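PDB 2YZQ: putative uncharacterized protein PH1780 from Pyrococcus horikoshii, which is of unknown function but carries four CBS domain repeats and binds S-adenosylmethionine, consistent with a role in ligand sensing. Local coordinates for residues P71-N76 with A83-E88; A159-D164 with G262-L267; G167-I172 with P256-E261. One frame throughout, in Å; residues are numbered along the deposited sequence.

Interaction 1 of 3, residues P71-N76 with A83-E88; sequences PVVKEN and AKLMLE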
loop_
_atom_site.group_PDB
_atom_site.type_symbol
_atom_site.label_atom_id
_atom_site.label_comp_id
_atom_site.label_asym_id
_atom_site.label_seq_id
_atom_site.Cartn_x
_atom_site.Cartn_y
_atom_site.Cartn_z
ATOM N N PRO A 71 -1.564 -8.833 12.933
ATOM C CA PRO A 71 -2.186 -9.995 12.293
ATOM C C PRO A 71 -1.182 -11.116 12.027
ATOM O O PRO A 71 -0.069 -10.866 11.560
ATOM C CB PRO A 71 -2.769 -9.409 11.009
ATOM C CG PRO A 71 -1.824 -8.298 10.690
ATOM C CD PRO A 71 -1.598 -7.662 12.040
ATOM N N VAL A 72 -1.581 -12.345 12.336
ATOM C CA VAL A 72 -0.718 -13.504 12.132
ATOM C C VAL A 72 -1.465 -14.649 11.462
ATOM O O VAL A 72 -2.669 -14.828 11.662
ATOM C CB VAL A 72 -0.139 -14.024 13.471
ATOM C CG1 VAL A 72 0.684 -12.939 14.139
ATOM C CG2 VAL A 72 -1.263 -14.481 14.381
ATOM N N VAL A 73 -0.741 -15.420 10.657
ATOM C CA VAL A 73 -1.314 -16.567 9.965
ATOM C C VAL A 73 -0.244 -17.645 9.893
ATOM O O VAL A 73 0.902 -17.414 10.282
ATOM C CB VAL A 73 -1.730 -16.221 8.515
ATOM C CG1 VAL A 73 -2.800 -15.141 8.518
ATOM C CG2 VAL A 73 -0.511 -15.761 7.719
ATOM N N LYS A 74 -0.632 -18.819 9.411
ATOM C CA LYS A 74 0.294 -19.931 9.237
ATOM C C LYS A 74 0.543 -20.035 7.735
ATOM O O LYS A 74 -0.298 -19.613 6.940
ATOM C CB LYS A 74 -0.312 -21.223 9.782
ATOM C CG LYS A 74 -0.431 -21.234 11.300
ATOM C CD LYS A 74 -0.925 -22.571 11.819
ATOM C CE LYS A 74 -0.905 -22.603 13.339
ATOM N NZ LYS A 74 -1.688 -21.478 13.925
ATOM N N GLU A 75 1.686 -20.592 7.338
ATOM C CA GLU A 75 2.008 -20.677 5.916
ATOM C C GLU A 75 1.024 -21.474 5.072
ATOM O O GLU A 75 0.919 -21.244 3.870
ATOM C CB GLU A 75 3.428 -21.227 5.701
ATOM C CG GLU A 75 3.601 -22.715 5.967
ATOM C CD GLU A 75 4.902 -23.260 5.397
ATOM O OE1 GLU A 75 5.243 -24.428 5.688
ATOM O OE2 GLU A 75 5.581 -22.526 4.650
ATOM N N ASN A 76 0.288 -22.397 5.684
ATOM C CA ASN A 76 -0.659 -23.190 4.914
ATOM C C ASN A 76 -2.061 -22.595 4.878
ATOM O O ASN A 76 -2.996 -23.210 4.360
ATOM C CB ASN A 76 -0.690 -24.632 5.427
ATOM C CG ASN A 76 0.607 -25.373 5.142
ATOM O OD1 ASN A 76 1.076 -25.409 4.004
ATOM N ND2 ASN A 76 1.192 -25.967 6.177
ATOM N N ALA A 83 -5.737 -11.912 3.689
ATOM C CA ALA A 83 -6.320 -10.680 3.169
ATOM C C ALA A 83 -7.383 -10.154 4.134
ATOM O O ALA A 83 -7.452 -8.951 4.395
ATOM C CB ALA A 83 -6.933 -10.924 1.791
ATOM N N LYS A 84 -8.204 -11.058 4.661
ATOM C CA LYS A 84 -9.257 -10.684 5.602
ATOM C C LYS A 84 -8.676 -10.024 6.848
ATOM O O LYS A 84 -9.232 -9.057 7.366
ATOM C CB LYS A 84 -10.071 -11.914 6.010
ATOM C CG LYS A 84 -11.035 -12.412 4.943
ATOM C CD LYS A 84 -11.764 -13.672 5.394
ATOM C CE LYS A 84 -12.519 -13.453 6.699
ATOM N NZ LYS A 84 -13.540 -12.372 6.589
ATOM N N LEU A 85 -7.557 -10.548 7.332
ATOM C CA LEU A 85 -6.920 -9.984 8.513
ATOM C C LEU A 85 -6.354 -8.602 8.216
ATOM O O LEU A 85 -6.459 -7.691 9.037
ATOM C CB LEU A 85 -5.807 -10.911 9.014
ATOM C CG LEU A 85 -6.278 -12.179 9.731
ATOM C CD1 LEU A 85 -5.098 -13.102 9.997
ATOM C CD2 LEU A 85 -6.958 -11.795 11.033
ATOM N N MET A 86 -5.759 -8.439 7.041
ATOM C CA MET A 86 -5.196 -7.148 6.667
ATOM C C MET A 86 -6.298 -6.095 6.623
ATOM O O MET A 86 -6.107 -4.970 7.079
ATOM C CB MET A 86 -4.520 -7.235 5.303
ATOM C CG MET A 86 -3.298 -8.134 5.284
ATOM S SD MET A 86 -2.582 -8.200 3.633
ATOM C CE MET A 86 -1.079 -9.137 3.942
ATOM N N LEU A 87 -7.446 -6.473 6.070
ATOM C CA LEU A 87 -8.582 -5.564 5.962
ATOM C C LEU A 87 -9.192 -5.278 7.331
ATOM O O LEU A 87 -9.662 -4.172 7.592
ATOM C CB LEU A 87 -9.646 -6.157 5.037
ATOM C CG LEU A 87 -9.262 -6.265 3.559
ATOM C CD1 LEU A 87 -10.275 -7.127 2.816
ATOM C CD2 LEU A 87 -9.181 -4.871 2.957
ATOM N N GLU A 88 -9.176 -6.281 8.202
ATOM C CA GLU A 88 -9.731 -6.144 9.545
ATOM C C GLU A 88 -8.937 -5.189 10.432
ATOM O O GLU A 88 -9.515 -4.391 11.171
ATOM C CB GLU A 88 -9.813 -7.519 10.216
ATOM C CG GLU A 88 -10.190 -7.473 11.690
ATOM C CD GLU A 88 -10.285 -8.852 12.310
ATOM O OE1 GLU A 88 -9.328 -9.641 12.157
ATOM O OE2 GLU A 88 -11.313 -9.150 12.955
#
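P71 and V73 receive the side chain of L85 inside the beta-alpha-beta unit of a CBS domain, in which strand 72-74 leads into helix 79-89 and the chain returns as the parallel strand 93-97. Between these two segments the contact rests on one leucine. Starting from the helix backbone, L85 CB lies 3.9 Å from P71 CB, at the point where the two segments come nearest: the CA atoms of P71 and L85 are 6.1 Å apart. Proline suits this place because its compact ring presents only carbon to L85, while the P71 backbone still pairs with V95 in the sheet. From CB the chain of L85 turns along the strand. With CG opposite the carbonyl carbon (chi1 -75°), the branch is carried past P71 toward the next two residues. CD1 does the remaining work. This one methyl meets two groups: the carbonyl oxygen of V72, a backbone atom that any residue there would supply, and CG1 of V73. V73 points toward the helix and is buried, also packed by V94 and by V3 of helix 3-6, whereas V72 points away and is exposed. A beta-branched valine fits an extended backbone and places CG1 beside its own N (chi1 -62°), facing the leucine. The two side chains run past one another in opposite directions instead of meeting end on. V94, in strand 93-97, touches P71 as well, and M86 also packs on it, tying the helix to the second strand. The packing is tight at the leucine tip: L85 CD1 is 3.4 Å from V73 CG1, shorter than usual for two methyl carbons, and the same CD1 is 3.4 Å from V72 O.

Interaction 2 of 3, residues A159-D164 with G262-L267; sequences ALPVVD and GDLIGL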
loop_
_atom_site.group_PDB
_atom_site.type_symbol
_atom_site.label_atom_id
_atom_site.label_comp_id
_atom_site.label_asym_id
_atom_site.label_seq_id
_atom_site.Cartn_x
_atom_site.Cartn_y
_atom_site.Cartn_z
ATOM N N ALA A 159 -1.043 8.327 -1.872
ATOM C CA ALA A 159 -0.898 9.443 -2.800
ATOM C C ALA A 159 -2.162 10.261 -2.981
ATOM O O ALA A 159 -3.273 9.766 -2.786
ATOM C CB ALA A 159 -0.437 8.934 -4.157
ATOM N N LEU A 160 -1.970 11.517 -3.367
ATOM C CA LEU A 160 -3.070 12.430 -3.626
ATOM C C LEU A 160 -3.151 12.765 -5.108
ATOM O O LEU A 160 -2.199 13.303 -5.675
ATOM C CB LEU A 160 -2.876 13.757 -2.887
ATOM C CG LEU A 160 -2.906 13.824 -1.366
ATOM C CD1 LEU A 160 -2.443 15.200 -0.897
ATOM C CD2 LEU A 160 -4.321 13.544 -0.892
ATOM N N PRO A 161 -4.266 12.422 -5.767
ATOM C CA PRO A 161 -4.360 12.772 -7.185
ATOM C C PRO A 161 -4.428 14.303 -7.166
ATOM O O PRO A 161 -5.016 14.881 -6.249
ATOM C CB PRO A 161 -5.699 12.163 -7.606
ATOM C CG PRO A 161 -5.824 10.966 -6.710
ATOM C CD PRO A 161 -5.351 11.502 -5.373
ATOM N N VAL A 162 -3.829 14.957 -8.153
ATOM C CA VAL A 162 -3.839 16.418 -8.206
ATOM C C VAL A 162 -4.729 16.889 -9.350
ATOM O O VAL A 162 -4.693 16.328 -10.440
ATOM C CB VAL A 162 -2.409 16.970 -8.420
ATOM C CG1 VAL A 162 -2.431 18.482 -8.411
ATOM C CG2 VAL A 162 -1.480 16.446 -7.333
ATOM N N VAL A 163 -5.524 17.922 -9.096
ATOM C CA VAL A 163 -6.427 18.439 -10.118
ATOM C C VAL A 163 -6.195 19.914 -10.408
ATOM O O VAL A 163 -5.581 20.623 -9.610
ATOM C CB VAL A 163 -7.905 18.251 -9.688
ATOM C CG1 VAL A 163 -8.199 16.770 -9.488
ATOM C CG2 VAL A 163 -8.177 19.025 -8.402
ATOM N N ASP A 164 -6.665 20.371 -11.566
ATOM C CA ASP A 164 -6.525 21.780 -11.894
ATOM C C ASP A 164 -7.695 22.547 -11.282
ATOM O O ASP A 164 -8.508 21.979 -10.546
ATOM C CB ASP A 164 -6.442 22.006 -13.415
ATOM C CG ASP A 164 -7.681 21.543 -14.166
ATOM O OD1 ASP A 164 -8.751 21.354 -13.555
ATOM O OD2 ASP A 164 -7.578 21.388 -15.405
ATOM N N GLY A 262 -9.494 12.543 -18.324
ATOM C CA GLY A 262 -8.991 12.873 -17.000
ATOM C C GLY A 262 -10.093 13.188 -16.007
ATOM O O GLY A 262 -9.919 14.022 -15.116
ATOM N N ASP A 263 -11.227 12.511 -16.161
ATOM C CA ASP A 263 -12.381 12.709 -15.284
ATOM C C ASP A 263 -12.278 11.717 -14.135
ATOM O O ASP A 263 -12.612 10.543 -14.282
ATOM C CB ASP A 263 -13.671 12.478 -16.071
ATOM C CG ASP A 263 -14.923 12.755 -15.255
ATOM O OD1 ASP A 263 -14.820 13.011 -14.038
ATOM O OD2 ASP A 263 -16.024 12.709 -15.842
ATOM N N LEU A 264 -11.811 12.209 -12.994
ATOM C CA LEU A 264 -11.610 11.389 -11.804
ATOM C C LEU A 264 -12.916 10.940 -11.155
ATOM O O LEU A 264 -13.750 11.766 -10.782
ATOM C CB LEU A 264 -10.774 12.171 -10.791
ATOM C CG LEU A 264 -10.270 11.442 -9.549
ATOM C CD1 LEU A 264 -9.353 10.299 -9.973
ATOM C CD2 LEU A 264 -9.523 12.422 -8.649
ATOM N N ILE A 265 -13.071 9.628 -10.996
ATOM C CA ILE A 265 -14.278 9.074 -10.389
ATOM C C ILE A 265 -13.978 8.108 -9.249
ATOM O O ILE A 265 -14.892 7.571 -8.624
ATOM C CB ILE A 265 -15.152 8.350 -11.440
ATOM C CG1 ILE A 265 -14.394 7.159 -12.042
ATOM C CG2 ILE A 265 -15.560 9.336 -12.530
ATOM C CD1 ILE A 265 -15.206 6.358 -13.057
ATOM N N GLY A 266 -12.698 7.893 -8.970
ATOM C CA GLY A 266 -12.340 6.983 -7.897
ATOM C C GLY A 266 -10.852 6.716 -7.810
ATOM O O GLY A 266 -10.049 7.380 -8.462
ATOM N N LEU A 267 -10.487 5.723 -7.007
ATOM C CA LEU A 267 -9.089 5.369 -6.827
ATOM C C LEU A 267 -9.000 3.886 -6.515
ATOM O O LEU A 267 -9.766 3.380 -5.698
ATOM C CB LEU A 267 -8.503 6.167 -5.654
ATOM C CG LEU A 267 -7.017 5.967 -5.328
ATOM C CD1 LEU A 267 -6.176 6.613 -6.422
ATOM C CD2 LEU A 267 -6.691 6.582 -3.974
#
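The paired CBS repeats that form a Bateman module meet here, where P161 from one repeat packs against L264 and L267 from the other. Strand 159-163 and strand 263-269 belong to different sheets, and even at their nearest the CA atoms of P161 and L264 are 8.7 Å apart, so the gap is bridged by side chains. The proline ring offers a different carbon to each of the two leucines. Its CB meets L264 CD2 at 4.0 Å, and its CG faces L267 CD1 more loosely at 4.4 Å. L264 extends CG opposite its backbone N (chi1 -172°), which sends CD2 out from the strand to the ring. V163, two residues along from P161 and pointing the same way, comes near L264 but only at 4.6 Å, between V163 CG1 and L264 CD2.

Two leucines three positions apart would face opposite sides of a regular strand. A classic beta bulge, in which I265 and G266 both sit across from V257, absorbs one residue and brings L264 and L267 to the same face. L267 also lies close to the ligand site: its side chain is about 4 Å from that of Q254 and about 6 Å from the bound S-adenosylmethionine. P161 additionally packs on L169.

Proline is well placed here, since its carbonyl can still pair with V139 in its own sheet while its ring presents only carbon to the other repeat. The contact between the segments is therefore wholly apolar, and its stability probably comes from dispersion and the exclusion of water instead of directed bonds.

Interaction 3 of 3, residues G167-I172 with P256-E261; sequences GNLVGI and PVIRGE. With SAM (S-adenosylmethionine), chain B.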
loop_
_atom_site.group_PDB
_atom_site.type_symbol
_atom_site.label_atom_id
_atom_site.label_comp_id
_atom_site.label_asym_id
_atom_site.label_seq_id
_atom_site.Cartn_x
_atom_site.Cartn_y
_atom_site.Cartn_z
ATOM N N GLY A 167 -11.097 20.910 -11.698
ATOM C CA GLY A 167 -11.325 19.553 -11.233
ATOM C C GLY A 167 -10.774 18.449 -12.112
ATOM O O GLY A 167 -10.959 17.276 -11.804
ATOM N N ASN A 168 -10.104 18.816 -13.203
ATOM C CA ASN A 168 -9.520 17.826 -14.109
ATOM C C ASN A 168 -8.239 17.245 -13.509
ATOM O O ASN A 168 -7.462 17.961 -12.883
ATOM C CB ASN A 168 -9.171 18.468 -15.456
ATOM C CG ASN A 168 -10.369 19.115 -16.126
ATOM O OD1 ASN A 168 -11.358 18.450 -16.432
ATOM N ND2 ASN A 168 -10.282 20.421 -16.356
ATOM N N LEU A 169 -8.012 15.952 -13.724
ATOM C CA LEU A 169 -6.814 15.288 -13.215
ATOM C C LEU A 169 -5.578 15.758 -13.992
ATOM O O LEU A 169 -5.526 15.625 -15.218
ATOM C CB LEU A 169 -6.959 13.767 -13.352
ATOM C CG LEU A 169 -5.780 12.925 -12.856
ATOM C CD1 LEU A 169 -5.670 13.040 -11.341
ATOM C CD2 LEU A 169 -5.981 11.468 -13.260
ATOM N N VAL A 170 -4.589 16.305 -13.286
ATOM C CA VAL A 170 -3.371 16.779 -13.953
ATOM C C VAL A 170 -2.077 16.233 -13.358
ATOM O O VAL A 170 -1.000 16.453 -13.908
ATOM C CB VAL A 170 -3.268 18.328 -13.952
ATOM C CG1 VAL A 170 -4.445 18.929 -14.704
ATOM C CG2 VAL A 170 -3.194 18.858 -12.528
ATOM N N GLY A 171 -2.173 15.526 -12.239
ATOM C CA GLY A 171 -0.973 14.982 -11.635
ATOM C C GLY A 171 -1.276 14.124 -10.428
ATOM O O GLY A 171 -2.428 13.796 -10.152
ATOM N N ILE A 172 -0.224 13.753 -9.713
ATOM C CA ILE A 172 -0.380 12.935 -8.523
ATOM C C ILE A 172 0.860 13.174 -7.675
ATOM O O ILE A 172 1.925 13.475 -8.208
ATOM C CB ILE A 172 -0.551 11.443 -8.923
ATOM C CG1 ILE A 172 -0.890 10.601 -7.691
ATOM C CG2 ILE A 172 0.697 10.942 -9.650
ATOM C CD1 ILE A 172 -1.598 9.304 -8.035
ATOM N N PRO A 256 -5.421 6.292 -10.022
ATOM C CA PRO A 256 -6.692 7.016 -10.035
ATOM C C PRO A 256 -7.604 6.300 -11.036
ATOM O O PRO A 256 -7.134 5.790 -12.054
ATOM C CB PRO A 256 -6.290 8.395 -10.537
ATOM C CG PRO A 256 -4.927 8.579 -9.945
ATOM C CD PRO A 256 -4.281 7.219 -10.157
ATOM N N VAL A 257 -8.897 6.237 -10.742
ATOM C CA VAL A 257 -9.850 5.604 -11.646
ATOM C C VAL A 257 -10.534 6.745 -12.379
ATOM O O VAL A 257 -11.027 7.674 -11.747
ATOM C CB VAL A 257 -10.905 4.792 -10.867
ATOM C CG1 VAL A 257 -11.947 4.208 -11.837
ATOM C CG2 VAL A 257 -10.210 3.680 -10.088
ATOM N N ILE A 258 -10.549 6.682 -13.706
ATOM C CA ILE A 258 -11.155 7.748 -14.496
ATOM C C ILE A 258 -12.084 7.282 -15.601
ATOM O O ILE A 258 -12.220 6.089 -15.884
ATOM C CB ILE A 258 -10.079 8.606 -15.194
ATOM C CG1 ILE A 258 -9.389 7.776 -16.286
ATOM C CG2 ILE A 258 -9.058 9.098 -14.177
ATOM C CD1 ILE A 258 -8.529 8.579 -17.245
ATOM N N ARG A 259 -12.713 8.273 -16.225
ATOM C CA ARG A 259 -13.585 8.087 -17.372
ATOM C C ARG A 259 -13.062 9.187 -18.294
ATOM O O ARG A 259 -12.400 10.117 -17.826
ATOM C CB ARG A 259 -15.052 8.344 -17.013
ATOM C CG ARG A 259 -15.389 9.806 -16.772
ATOM C CD ARG A 259 -16.887 10.034 -16.629
ATOM N NE ARG A 259 -17.419 9.482 -15.387
ATOM C CZ ARG A 259 -18.674 9.635 -14.980
ATOM N NH1 ARG A 259 -19.534 10.326 -15.717
ATOM N NH2 ARG A 259 -19.072 9.099 -13.835
ATOM N N GLY A 260 -13.330 9.090 -19.590
ATOM C CA GLY A 260 -12.841 10.110 -20.501
ATOM C C GLY A 260 -11.324 10.187 -20.499
ATOM O O GLY A 260 -10.649 9.161 -20.451
ATOM N N GLU A 261 -10.780 11.400 -20.540
ATOM C CA GLU A 261 -9.330 11.575 -20.551
ATOM C C GLU A 261 -8.729 11.878 -19.182
ATOM O O GLU A 261 -7.586 11.515 -18.910
ATOM C CB GLU A 261 -8.939 12.682 -21.536
ATOM C CG GLU A 261 -9.194 12.323 -22.991
ATOM C CD GLU A 261 -8.759 13.410 -23.951
ATOM O OE1 GLU A 261 -8.861 13.193 -25.176
ATOM O OE2 GLU A 261 -8.316 14.481 -23.483
HETATM N N SAM B . 5.863 3.940 -1.272
HETATM C CA SAM B . 6.847 3.875 -2.363
HETATM C C SAM B . 8.206 4.322 -1.856
HETATM O O SAM B . 9.209 4.095 -2.514
HETATM O OXT SAM B . 8.303 4.909 -0.793
HETATM C CB SAM B . 6.380 4.779 -3.512
HETATM C CG SAM B . 7.087 4.381 -4.809
HETATM S SD SAM B . 6.339 5.245 -6.222
HETATM C CE SAM B . 7.547 4.782 -7.509
HETATM C "C5'" SAM B . 6.637 7.002 -5.915
HETATM C "C4'" SAM B . 6.435 7.781 -7.216
HETATM O "O4'" SAM B . 5.302 7.241 -7.939
HETATM C "C3'" SAM B . 6.141 9.263 -6.950
HETATM O "O3'" SAM B . 6.885 10.071 -7.878
HETATM C "C2'" SAM B . 4.627 9.361 -7.182
HETATM O "O2'" SAM B . 4.228 10.690 -7.534
HETATM C "C1'" SAM B . 4.448 8.335 -8.310
HETATM N N9 SAM B . 3.072 7.851 -8.443
HETATM C C8 SAM B . 2.233 7.363 -7.467
HETATM N N7 SAM B . 1.136 6.915 -8.018
HETATM C C5 SAM B . 1.159 7.208 -9.346
HETATM C C6 SAM B . 0.258 7.069 -10.439
HETATM N N6 SAM B . -1.001 6.533 -10.258
HETATM N N1 SAM B . 0.651 7.474 -11.665
HETATM C C2 SAM B . 1.840 8.051 -11.870
HETATM N N3 SAM B . 2.727 8.172 -10.886
HETATM C C4 SAM B . 2.417 7.796 -9.621
#
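L169 and I172 reach across to P256 and I258 by apolar contacts alone. Their strands run nearly antiparallel (167°) but lie 10.6 Å apart, too far for sheet pairing, so branched side chains fill the space. L169 uses a single methyl twice: CD2 is 4.0 Å from I258 CG2 and 4.1 Å from P256 CB, crossing both partners at about a right angle. I172 CD1 meets P256 CG at 3.9 Å. A classic beta bulge, with V170 and G171 both opposite V162, turns L169 and I172 to the same face.

Ligand contacts adjoin these, since I172 CD1 meets both the proline ring and the adenine. I172 CG2 lies over the ring, 3.6 Å from SAM C4, while CG1, opposite the backbone N (chi1 -173°), carries CD1 to the N6/N7 side, 3.6 Å from SAM N6. P256 CD approaches SAM N6 at 3.4 Å. Cutting I172 back to an alanine removes CG2 and CD1, which would probably leave the adenine face near C4 uncovered and open a gap beside P256.

Polar links surround this core: the L169 backbone bonds to G262, that of I172 to T228, and D177 and T228 hydrogen-bond the ligand. An adenine held against apolar residues between paired CBS repeats is characteristic of Bateman modules that bind adenosyl ligands.

In the fold
Interactions 2 and 3 are two halves of one interface, their centres about 5 Å apart. Strands 159-163 and 169-174 pair in one sheet, strands 254-259 and 263-269 in the other, and the backbone joins the two contacts in each: V162 N to G171 O at 2.7 Å, V257 N to G266 O at 2.8 Å. The pattern is repeated with the roles exchanged, as P161 faces L264 and L267 while P256 faces L169 and I172, consistent with pseudo-twofold repeats. Interaction 3 borders the S-adenosylmethionine directly. Interaction 1 lies across the chain's centre, about 31 and 33 Å from the others between centres, and belongs to another CBS repeat away from this ligand.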